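Long-range contacts in sgbp-b (Bacteroides uniformis, PDB 7K44), which probably binds xyloglucan at the cell surface of a human gut commensal as part of a polysaccharide utilization locus: residues G46-V52 with D90-A96; V76-V80 with P97-I101; I59-T65 with S105-Y111. One frame throughout, in Å; residues are numbered along the deposited sequence.

Contact 1 of 3, residues G46-V52 with D90-A96; sequences GTPLRIV and DEISFNA
Strands 48-52 and 91-95 run antiparallel, their axes 4.5 Å apart at the closest and 163° between directions, with Leu49 facing Phe94 and Ile51 facing Ile92 as hydrogen-bonded pairs. Leu49 N bonds Phe94 O at 2.8 Å. Past the strand ends the ladder goes on through Gly46 N to Ala96 O and Ala96 N to Thr47 O. Gly46 has a positive phi, at which a CB would jam against the preceding carbonyl oxygen.

One face of the pair is apolar. With chi1 at 64°, Phe94 has CG between its backbone N and carbonyl carbon, and its ring swings back over the neighbouring strand. Leu49 CB sits 4.0 Å above one ring face, toward the rim, while the CG1 arm of Ile51 meets the ring edge, its CD1 3.8 Å from Phe94 CE1. Leu49 CD1 also reaches Ala96 CB at 3.7 Å. Leu106 and Val108 of strand 103-110 press on this face from the other sheet, consistent with an immunoglobulin-like beta sandwich.

The other face is polar. Arg50, bent at chi3, leans across toward strand 91-95 and puts NH1 3.3 Å from Glu91 OE1, a long salt bridge with guanidinium and carboxylate planes 35° apart. One water accepts from Arg50 NE at 2.9 Å and also bonds Ser93 OG. A second gives Glu91 OE2 a bond of 2.6 Å and takes only a weak one from Arg50 NH1. The pairing of Arg50 with Glu91 is therefore partly water-mediated at a hydrated surface, where the salt bridge is likely to add modestly to a join carried by the backbone ladder and the apolar face.

Contact 2 of 3, residues V76-V80 with P97-I101; sequences VSVEV and PAGLI
Val78 inserts both methyls into the curve of the loop 97-101, which leads from strand 91-95 to strand 103-110 and closes one end of a beta sandwich. Segment 76-80 enters edge strand 78-80 through a classic beta bulge, in which Ser77 and Val78 both face Phe64.

Apolar contacts make most of the join. CG1 of Val78, anti to the backbone N (chi1 -161°), comes within 3.5 Å of Pro97 CG, the two side chains meeting at a slant. CG2 takes the other flank, 3.8 Å from Ile101 CG2, where valine and isoleucine slide past each other in opposite directions. Ser77 CB lies 4.0 Å from the same Ile101 methyl, and Val80 reaches the Pro97 ring with CG2, the two side chains crossing at about a right angle.

Carbonyl groups supply the remainder: Ala98 O is 3.6 Å from Val78 CG1. No hydrogen bond spans the two segments, so between these two segments the join is one of van der Waals contact. An alanine in place of Val78 is likely to open a gap between Pro97 and Ile101 and leave the loop less firmly seated.

The polar end of Ser77 turns to another partner, its OG bonding Thr66 N. Within the curve of the loop, Val78 CG2 stands 3.5 Å from Gly99 O.

Contact 3 of 3, residues I59-T65 with S105-Y111; sequences IQRVYFT and SLVVECY
Tyr63 lays one ring face against Val107 in an antiparallel pair of strands, 59-65 with 105-110, at the middle of a four-stranded sheet of the sandwich. Val107 CB stands 3.9 Å from the Tyr63 ring centroid in a CH-pi contact, the side chains lying side by side. Tyr63's chi1 of 61° turns the ring toward strand 105-110, over Val107. On the opposite sheet face Leu106 CD1 sits over the centre of the Phe64 ring, 3.8 Å from the centroid and only 8° off the normal.

Farther out, water bridges Tyr63 OH to Glu109 OE1, whose carboxylate stands nearly upright to the ring (82°). Another links Arg61 NE to Glu109 OE2; these charged atoms are 4.5 Å apart, beyond a salt bridge, and Arg61 NH1 instead has its salt bridge with Glu79.

Positioning this shell, Phe119 meets the Phe64 ring edge-to-face, and Phe116 of strand 114-120 touches Val107. At the start of strand 59-65 a classic beta bulge sets both Gln60 and Arg61 opposite Glu109. Two donors grip Glu109 O there: Gln60 N at 2.7 Å and Arg61 N at 3.0 Å.

In the fold
Contacts 1 and 3 are pairs from the two facing sheets, with centres about 12 Å apart, and their apolar faces meet in the core: Ile51 CD1 touches Leu106 CD2 at 3.7 Å, and Ile92 CD1 touches Ile59 CD1 at 3.6 Å. Contact 2, its centre about 11 Å from that of contact 3, joins the sheets at one end, since 97-101 continues directly from 90-96 while strand 78-80 pairs with 59-65. Val80 CG1 meets Phe94 CG at 3.5 Å, tying contact 2 to contact 1. The three belong to the N-terminal sandwich, separate from the calcium site of Asn213, Asp215, Asp241, Lys243 and Asp378.

Contact 1 of 3, residues G46-V52 with D90-A96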
loop_
_atom_site.group_PDB
_atom_site.type_symbol
_atom_site.label_atom_id
_atom_site.label_comp_id
_atom_site.label_asym_id
_atom_site.label_seq_id
_atom_site.Cartn_x
_atom_site.Cartn_y
_atom_site.Cartn_z
ATOM N N GLY A 46 25.192 10.681 -26.497
ATOM C CA GLY A 46 24.281 11.702 -26.961
ATOM C C GLY A 46 22.958 11.765 -26.231
ATOM O O GLY A 46 22.210 12.725 -26.442
ATOM N N THR A 47 22.636 10.786 -25.394
ATOM C CA THR A 47 21.374 10.828 -24.659
ATOM C C THR A 47 21.335 12.055 -23.754
ATOM O O THR A 47 22.263 12.269 -22.970
ATOM C CB THR A 47 21.211 9.572 -23.807
ATOM O OG1 THR A 47 21.110 8.433 -24.667
ATOM C CG2 THR A 47 19.944 9.675 -22.961
ATOM N N PRO A 48 20.274 12.856 -23.796
ATOM C CA PRO A 48 20.206 14.016 -22.904
ATOM C C PRO A 48 19.981 13.596 -21.462
ATOM O O PRO A 48 19.202 12.683 -21.174
ATOM C CB PRO A 48 18.996 14.802 -23.434
ATOM C CG PRO A 48 18.740 14.263 -24.795
ATOM C CD PRO A 48 19.176 12.839 -24.774
ATOM N N LEU A 49 20.679 14.274 -20.553
ATOM C CA LEU A 49 20.455 14.126 -19.123
ATOM C C LEU A 49 20.225 15.505 -18.524
ATOM O O LEU A 49 20.726 16.512 -19.039
ATOM C CB LEU A 49 21.665 13.484 -18.402
ATOM C CG LEU A 49 22.037 12.039 -18.735
ATOM C CD1 LEU A 49 23.080 11.998 -19.835
ATOM C CD2 LEU A 49 22.572 11.322 -17.500
ATOM N N ARG A 50 19.486 15.548 -17.415
ATOM C CA ARG A 50 19.343 16.781 -16.654
ATOM C C ARG A 50 19.606 16.491 -15.184
ATOM O O ARG A 50 18.879 15.707 -14.567
ATOM C CB ARG A 50 17.950 17.391 -16.842
ATOM C CG ARG A 50 17.862 18.821 -16.321
ATOM C CD ARG A 50 16.429 19.360 -16.381
ATOM N NE ARG A 50 15.956 19.537 -17.750
ATOM C CZ ARG A 50 14.749 20.007 -18.057
ATOM N NH1 ARG A 50 13.904 20.345 -17.092
ATOM N NH2 ARG A 50 14.387 20.133 -19.324
ATOM N N ILE A 51 20.624 17.138 -14.626
ATOM C CA ILE A 51 20.865 17.073 -13.190
ATOM C C ILE A 51 19.951 18.074 -12.495
ATOM O O ILE A 51 19.964 19.266 -12.820
ATOM C CB ILE A 51 22.334 17.374 -12.873
ATOM C CG1 ILE A 51 23.253 16.416 -13.623
ATOM C CG2 ILE A 51 22.566 17.298 -11.364
ATOM C CD1 ILE A 51 24.737 16.782 -13.484
ATOM N N VAL A 52 19.177 17.595 -11.526
ATOM C CA VAL A 52 18.219 18.413 -10.785
ATOM C C VAL A 52 18.678 18.497 -9.336
ATOM O O VAL A 52 18.840 17.470 -8.667
ATOM C CB VAL A 52 16.801 17.835 -10.877
ATOM C CG1 VAL A 52 15.839 18.670 -10.044
ATOM C CG2 VAL A 52 16.365 17.785 -12.324
ATOM N N ASP A 90 19.621 25.478 -10.606
ATOM C CA ASP A 90 19.188 24.238 -9.984
ATOM C C ASP A 90 18.974 23.098 -10.978
ATOM O O ASP A 90 18.521 22.019 -10.573
ATOM C CB ASP A 90 17.975 24.452 -9.057
ATOM C CG ASP A 90 16.701 24.826 -9.807
ATOM O OD1 ASP A 90 16.747 25.026 -11.039
ATOM O OD2 ASP A 90 15.642 24.919 -9.146
ATOM N N GLU A 91 19.298 23.304 -12.254
ATOM C CA GLU A 91 19.187 22.256 -13.259
ATOM C C GLU A 91 20.319 22.413 -14.268
ATOM O O GLU A 91 20.566 23.515 -14.764
ATOM C CB GLU A 91 17.811 22.295 -13.945
ATOM C CG GLU A 91 16.647 21.983 -12.996
ATOM C CD GLU A 91 15.279 21.979 -13.661
ATOM O OE1 GLU A 91 15.189 22.338 -14.853
ATOM O OE2 GLU A 91 14.288 21.612 -12.984
ATOM N N ILE A 92 21.032 21.320 -14.542
ATOM C CA ILE A 92 22.142 21.305 -15.492
ATOM C C ILE A 92 21.814 20.309 -16.596
ATOM O O ILE A 92 21.521 19.141 -16.315
ATOM C CB ILE A 92 23.464 20.896 -14.811
ATOM C CG1 ILE A 92 23.814 21.840 -13.663
ATOM C CG2 ILE A 92 24.586 20.874 -15.834
ATOM C CD1 ILE A 92 24.921 21.290 -12.764
ATOM N N SER A 93 21.886 20.756 -17.849
ATOM C CA SER A 93 21.550 19.913 -18.988
ATOM C C SER A 93 22.794 19.605 -19.809
ATOM O O SER A 93 23.634 20.482 -20.026
ATOM C CB SER A 93 20.497 20.588 -19.871
ATOM O OG SER A 93 19.247 20.623 -19.196
ATOM N N PHE A 94 22.901 18.363 -20.278
ATOM C CA PHE A 94 23.985 17.987 -21.180
ATOM C C PHE A 94 23.642 16.678 -21.875
ATOM O O PHE A 94 22.779 15.926 -21.423
ATOM C CB PHE A 94 25.325 17.854 -20.440
ATOM C CG PHE A 94 25.349 16.757 -19.410
ATOM C CD1 PHE A 94 24.936 16.999 -18.110
ATOM C CD2 PHE A 94 25.777 15.482 -19.749
ATOM C CE1 PHE A 94 24.952 15.985 -17.158
ATOM C CE2 PHE A 94 25.797 14.461 -18.804
ATOM C CZ PHE A 94 25.392 14.715 -17.504
ATOM N N ASN A 95 24.369 16.393 -22.954
ATOM C CA ASN A 95 24.228 15.139 -23.685
ATOM C C ASN A 95 25.337 14.180 -23.260
ATOM O O ASN A 95 26.479 14.600 -23.052
ATOM C CB ASN A 95 24.300 15.390 -25.193
ATOM C CG ASN A 95 23.152 16.253 -25.683
ATOM O OD1 ASN A 95 22.075 16.256 -25.088
ATOM N ND2 ASN A 95 23.387 17.005 -26.746
ATOM N N ALA A 96 24.990 12.901 -23.117
ATOM C CA ALA A 96 25.931 11.936 -22.560
ATOM C C ALA A 96 27.179 11.860 -23.431
ATOM O O ALA A 96 27.066 11.685 -24.652
ATOM C CB ALA A 96 25.292 10.554 -22.495
HETATM O O HOH W 1 16.955 19.415 -20.446
HETATM O O HOH W 2 13.025 19.601 -14.153
#

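Contact 2 of 3, residues V76-V80 with P97-I101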
loop_
_atom_site.group_PDB
_atom_site.type_symbol
_atom_site.label_atom_id
_atom_site.label_comp_id
_atom_site.label_asym_id
_atom_site.label_seq_id
_atom_site.Cartn_x
_atom_site.Cartn_y
_atom_site.Cartn_z
ATOM N N VAL A 76 38.445 11.664 -12.820
ATOM C CA VAL A 76 37.595 12.203 -13.878
ATOM C C VAL A 76 37.535 11.172 -14.998
ATOM O O VAL A 76 38.271 11.265 -15.987
ATOM C CB VAL A 76 38.134 13.559 -14.374
ATOM C CG1 VAL A 76 37.212 14.155 -15.434
ATOM C CG2 VAL A 76 38.256 14.517 -13.227
ATOM N N SER A 77 36.667 10.172 -14.843
ATOM C CA SER A 77 36.622 9.059 -15.788
ATOM C C SER A 77 36.099 9.495 -17.154
ATOM O O SER A 77 36.676 9.147 -18.193
ATOM C CB SER A 77 35.787 7.909 -15.218
ATOM O OG SER A 77 36.218 7.550 -13.909
ATOM N N VAL A 78 34.987 10.227 -17.180
ATOM C CA VAL A 78 34.433 10.789 -18.411
ATOM C C VAL A 78 33.947 12.193 -18.072
ATOM O O VAL A 78 32.964 12.349 -17.340
ATOM C CB VAL A 78 33.273 9.955 -18.982
ATOM C CG1 VAL A 78 33.053 10.302 -20.445
ATOM C CG2 VAL A 78 33.523 8.471 -18.819
ATOM N N GLU A 79 34.616 13.212 -18.612
ATOM C CA GLU A 79 34.223 14.580 -18.328
ATOM C C GLU A 79 33.098 15.019 -19.265
ATOM O O GLU A 79 33.010 14.585 -20.416
ATOM C CB GLU A 79 35.406 15.539 -18.474
ATOM C CG GLU A 79 35.058 16.956 -18.053
ATOM C CD GLU A 79 36.243 17.892 -17.957
ATOM O OE1 GLU A 79 37.326 17.556 -18.488
ATOM O OE2 GLU A 79 36.072 18.975 -17.357
ATOM N N VAL A 80 32.229 15.878 -18.746
ATOM C CA VAL A 80 31.219 16.572 -19.534
ATOM C C VAL A 80 31.729 17.995 -19.741
ATOM O O VAL A 80 31.774 18.793 -18.797
ATOM C CB VAL A 80 29.863 16.553 -18.817
ATOM C CG1 VAL A 80 28.827 17.330 -19.623
ATOM C CG2 VAL A 80 29.396 15.119 -18.589
ATOM N N PRO A 97 28.372 11.965 -22.850
ATOM C CA PRO A 97 29.600 11.837 -23.643
ATOM C C PRO A 97 29.805 10.410 -24.129
ATOM O O PRO A 97 29.216 9.452 -23.622
ATOM C CB PRO A 97 30.705 12.249 -22.662
ATOM C CG PRO A 97 30.109 12.015 -21.304
ATOM C CD PRO A 97 28.641 12.290 -21.440
ATOM N N ALA A 98 30.654 10.283 -25.151
ATOM C CA ALA A 98 31.042 8.964 -25.625
ATOM C C ALA A 98 31.915 8.261 -24.586
ATOM O O ALA A 98 32.559 8.892 -23.740
ATOM C CB ALA A 98 31.789 9.070 -26.955
ATOM N N GLY A 99 31.918 6.933 -24.651
ATOM C CA GLY A 99 32.716 6.147 -23.727
ATOM C C GLY A 99 32.224 6.206 -22.304
ATOM O O GLY A 99 33.031 6.169 -21.367
ATOM N N LEU A 100 30.910 6.299 -22.118
ATOM C CA LEU A 100 30.343 6.459 -20.789
ATOM C C LEU A 100 30.544 5.205 -19.946
ATOM O O LEU A 100 30.386 4.079 -20.424
ATOM C CB LEU A 100 28.852 6.758 -20.918
ATOM C CG LEU A 100 28.132 7.183 -19.644
ATOM C CD1 LEU A 100 28.858 8.330 -18.976
ATOM C CD2 LEU A 100 26.706 7.568 -19.985
ATOM N N ILE A 101 30.888 5.414 -18.674
ATOM C CA ILE A 101 31.019 4.299 -17.747
ATOM C C ILE A 101 29.669 3.602 -17.568
ATOM O O ILE A 101 28.598 4.184 -17.780
ATOM C CB ILE A 101 31.562 4.793 -16.398
ATOM C CG1 ILE A 101 30.571 5.759 -15.755
ATOM C CG2 ILE A 101 32.918 5.461 -16.577
ATOM C CD1 ILE A 101 30.906 6.121 -14.336
#

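Contact 3 of 3, residues I59-T65 with S105-Y111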
loop_
_atom_site.group_PDB
_atom_site.type_symbol
_atom_site.label_atom_id
_atom_site.label_comp_id
_atom_site.label_asym_id
_atom_site.label_seq_id
_atom_site.Cartn_x
_atom_site.Cartn_y
_atom_site.Cartn_z
ATOM N N ILE A 59 30.121 26.488 -11.121
ATOM C CA ILE A 59 30.473 25.149 -11.571
ATOM C C ILE A 59 31.855 25.184 -12.191
ATOM O O ILE A 59 32.140 25.998 -13.080
ATOM C CB ILE A 59 29.456 24.633 -12.598
ATOM C CG1 ILE A 59 28.067 24.510 -11.988
ATOM C CG2 ILE A 59 29.926 23.293 -13.179
ATOM C CD1 ILE A 59 27.009 24.205 -13.021
ATOM N N GLN A 60 32.723 24.297 -11.733
ATOM C CA GLN A 60 34.044 24.168 -12.326
ATOM C C GLN A 60 34.190 22.937 -13.198
ATOM O O GLN A 60 34.827 23.005 -14.251
ATOM C CB GLN A 60 35.117 24.212 -11.234
ATOM C CG GLN A 60 35.031 25.511 -10.439
ATOM C CD GLN A 60 35.778 25.474 -9.129
ATOM O OE1 GLN A 60 36.072 24.406 -8.592
ATOM N NE2 GLN A 60 36.088 26.653 -8.600
ATOM N N ARG A 61 33.569 21.824 -12.816
ATOM C CA ARG A 61 33.609 20.624 -13.633
ATOM C C ARG A 61 32.326 19.836 -13.440
ATOM O O ARG A 61 31.691 19.903 -12.386
ATOM C CB ARG A 61 34.789 19.727 -13.249
ATOM C CG ARG A 61 36.018 19.981 -14.060
ATOM C CD ARG A 61 37.178 19.098 -13.639
ATOM N NE ARG A 61 38.423 19.860 -13.631
ATOM C CZ ARG A 61 38.963 20.421 -14.710
ATOM N NH1 ARG A 61 38.381 20.294 -15.904
ATOM N NH2 ARG A 61 40.095 21.107 -14.601
ATOM N N VAL A 62 31.956 19.095 -14.480
ATOM C CA VAL A 62 30.926 18.068 -14.409
ATOM C C VAL A 62 31.539 16.806 -14.991
ATOM O O VAL A 62 32.118 16.846 -16.082
ATOM C CB VAL A 62 29.667 18.477 -15.198
ATOM C CG1 VAL A 62 28.620 17.361 -15.159
ATOM C CG2 VAL A 62 29.097 19.764 -14.636
ATOM N N TYR A 63 31.454 15.698 -14.262
ATOM C CA TYR A 63 32.105 14.497 -14.772
ATOM C C TYR A 63 31.483 13.248 -14.163
ATOM O O TYR A 63 30.923 13.287 -13.064
ATOM C CB TYR A 63 33.622 14.513 -14.527
ATOM C CG TYR A 63 34.044 14.574 -13.070
ATOM C CD1 TYR A 63 34.140 15.789 -12.403
ATOM C CD2 TYR A 63 34.360 13.415 -12.366
ATOM C CE1 TYR A 63 34.529 15.853 -11.073
ATOM C CE2 TYR A 63 34.748 13.468 -11.036
ATOM C CZ TYR A 63 34.832 14.686 -10.393
ATOM O OH TYR A 63 35.213 14.743 -9.069
ATOM N N PHE A 64 31.588 12.147 -14.906
ATOM C CA PHE A 64 31.300 10.817 -14.398
ATOM C C PHE A 64 32.583 10.212 -13.846
ATOM O O PHE A 64 33.673 10.419 -14.398
ATOM C CB PHE A 64 30.776 9.921 -15.521
ATOM C CG PHE A 64 29.465 10.378 -16.115
ATOM C CD1 PHE A 64 29.436 11.310 -17.142
ATOM C CD2 PHE A 64 28.261 9.853 -15.660
ATOM C CE1 PHE A 64 28.221 11.720 -17.706
ATOM C CE2 PHE A 64 27.046 10.259 -16.216
ATOM C CZ PHE A 64 27.036 11.198 -17.239
ATOM N N THR A 65 32.445 9.468 -12.753
ATOM C CA THR A 65 33.578 8.840 -12.083
ATOM C C THR A 65 33.226 7.400 -11.737
ATOM O O THR A 65 32.067 7.071 -11.473
ATOM C CB THR A 65 33.997 9.608 -10.821
ATOM O OG1 THR A 65 35.195 9.023 -10.279
ATOM C CG2 THR A 65 32.925 9.587 -9.752
ATOM N N SER A 105 29.456 7.316 -10.328
ATOM C CA SER A 105 28.811 8.505 -9.806
ATOM C C SER A 105 28.889 9.609 -10.846
ATOM O O SER A 105 29.798 9.642 -11.683
ATOM C CB SER A 105 29.425 8.996 -8.480
ATOM O OG SER A 105 29.492 7.957 -7.505
ATOM N N LEU A 106 27.903 10.503 -10.803
ATOM C CA LEU A 106 27.926 11.740 -11.575
ATOM C C LEU A 106 28.191 12.888 -10.614
ATOM O O LEU A 106 27.522 12.995 -9.580
ATOM C CB LEU A 106 26.588 11.936 -12.284
ATOM C CG LEU A 106 26.385 13.204 -13.105
ATOM C CD1 LEU A 106 27.521 13.440 -14.111
ATOM C CD2 LEU A 106 25.049 13.121 -13.819
ATOM N N VAL A 107 29.176 13.727 -10.941
ATOM C CA VAL A 107 29.690 14.734 -10.019
ATOM C C VAL A 107 29.541 16.128 -10.614
ATOM O O VAL A 107 29.850 16.351 -11.791
ATOM C CB VAL A 107 31.174 14.470 -9.685
ATOM C CG1 VAL A 107 31.618 15.391 -8.571
ATOM C CG2 VAL A 107 31.386 13.006 -9.314
ATOM N N VAL A 108 29.101 17.072 -9.783
ATOM C CA VAL A 108 29.158 18.499 -10.087
ATOM C C VAL A 108 30.137 19.121 -9.101
ATOM O O VAL A 108 29.861 19.190 -7.897
ATOM C CB VAL A 108 27.785 19.168 -9.980
ATOM C CG1 VAL A 108 27.906 20.667 -10.256
ATOM C CG2 VAL A 108 26.794 18.517 -10.926
ATOM N N GLU A 109 31.277 19.577 -9.607
ATOM C CA GLU A 109 32.323 20.189 -8.797
ATOM C C GLU A 109 32.201 21.703 -8.943
ATOM O O GLU A 109 32.410 22.246 -10.034
ATOM C CB GLU A 109 33.682 19.688 -9.279
ATOM C CG GLU A 109 34.874 20.157 -8.467
ATOM C CD GLU A 109 36.196 19.725 -9.082
ATOM O OE1 GLU A 109 36.413 18.505 -9.240
ATOM O OE2 GLU A 109 37.016 20.606 -9.415
ATOM N N CYS A 110 31.853 22.381 -7.850
ATOM C CA CYS A 110 31.711 23.831 -7.811
ATOM C C CYS A 110 32.818 24.428 -6.945
ATOM O O CYS A 110 33.603 23.714 -6.316
ATOM C CB CYS A 110 30.344 24.222 -7.248
ATOM S SG CYS A 110 28.921 23.671 -8.216
ATOM N N TYR A 111 32.857 25.763 -6.905
ATOM C CA TYR A 111 33.863 26.463 -6.111
ATOM C C TYR A 111 33.721 26.137 -4.629
ATOM O O TYR A 111 34.701 25.793 -3.959
ATOM C CB TYR A 111 33.734 27.969 -6.341
ATOM C CG TYR A 111 34.852 28.788 -5.736
ATOM C CD1 TYR A 111 36.073 28.918 -6.388
ATOM C CD2 TYR A 111 34.685 29.438 -4.518
ATOM C CE1 TYR A 111 37.097 29.666 -5.845
ATOM C CE2 TYR A 111 35.707 30.190 -3.965
ATOM C CZ TYR A 111 36.911 30.299 -4.635
ATOM O OH TYR A 111 37.935 31.044 -4.095
HETATM O O HOH W 3 39.044 19.230 -11.010
HETATM O O HOH W 4 35.144 16.690 -7.415
#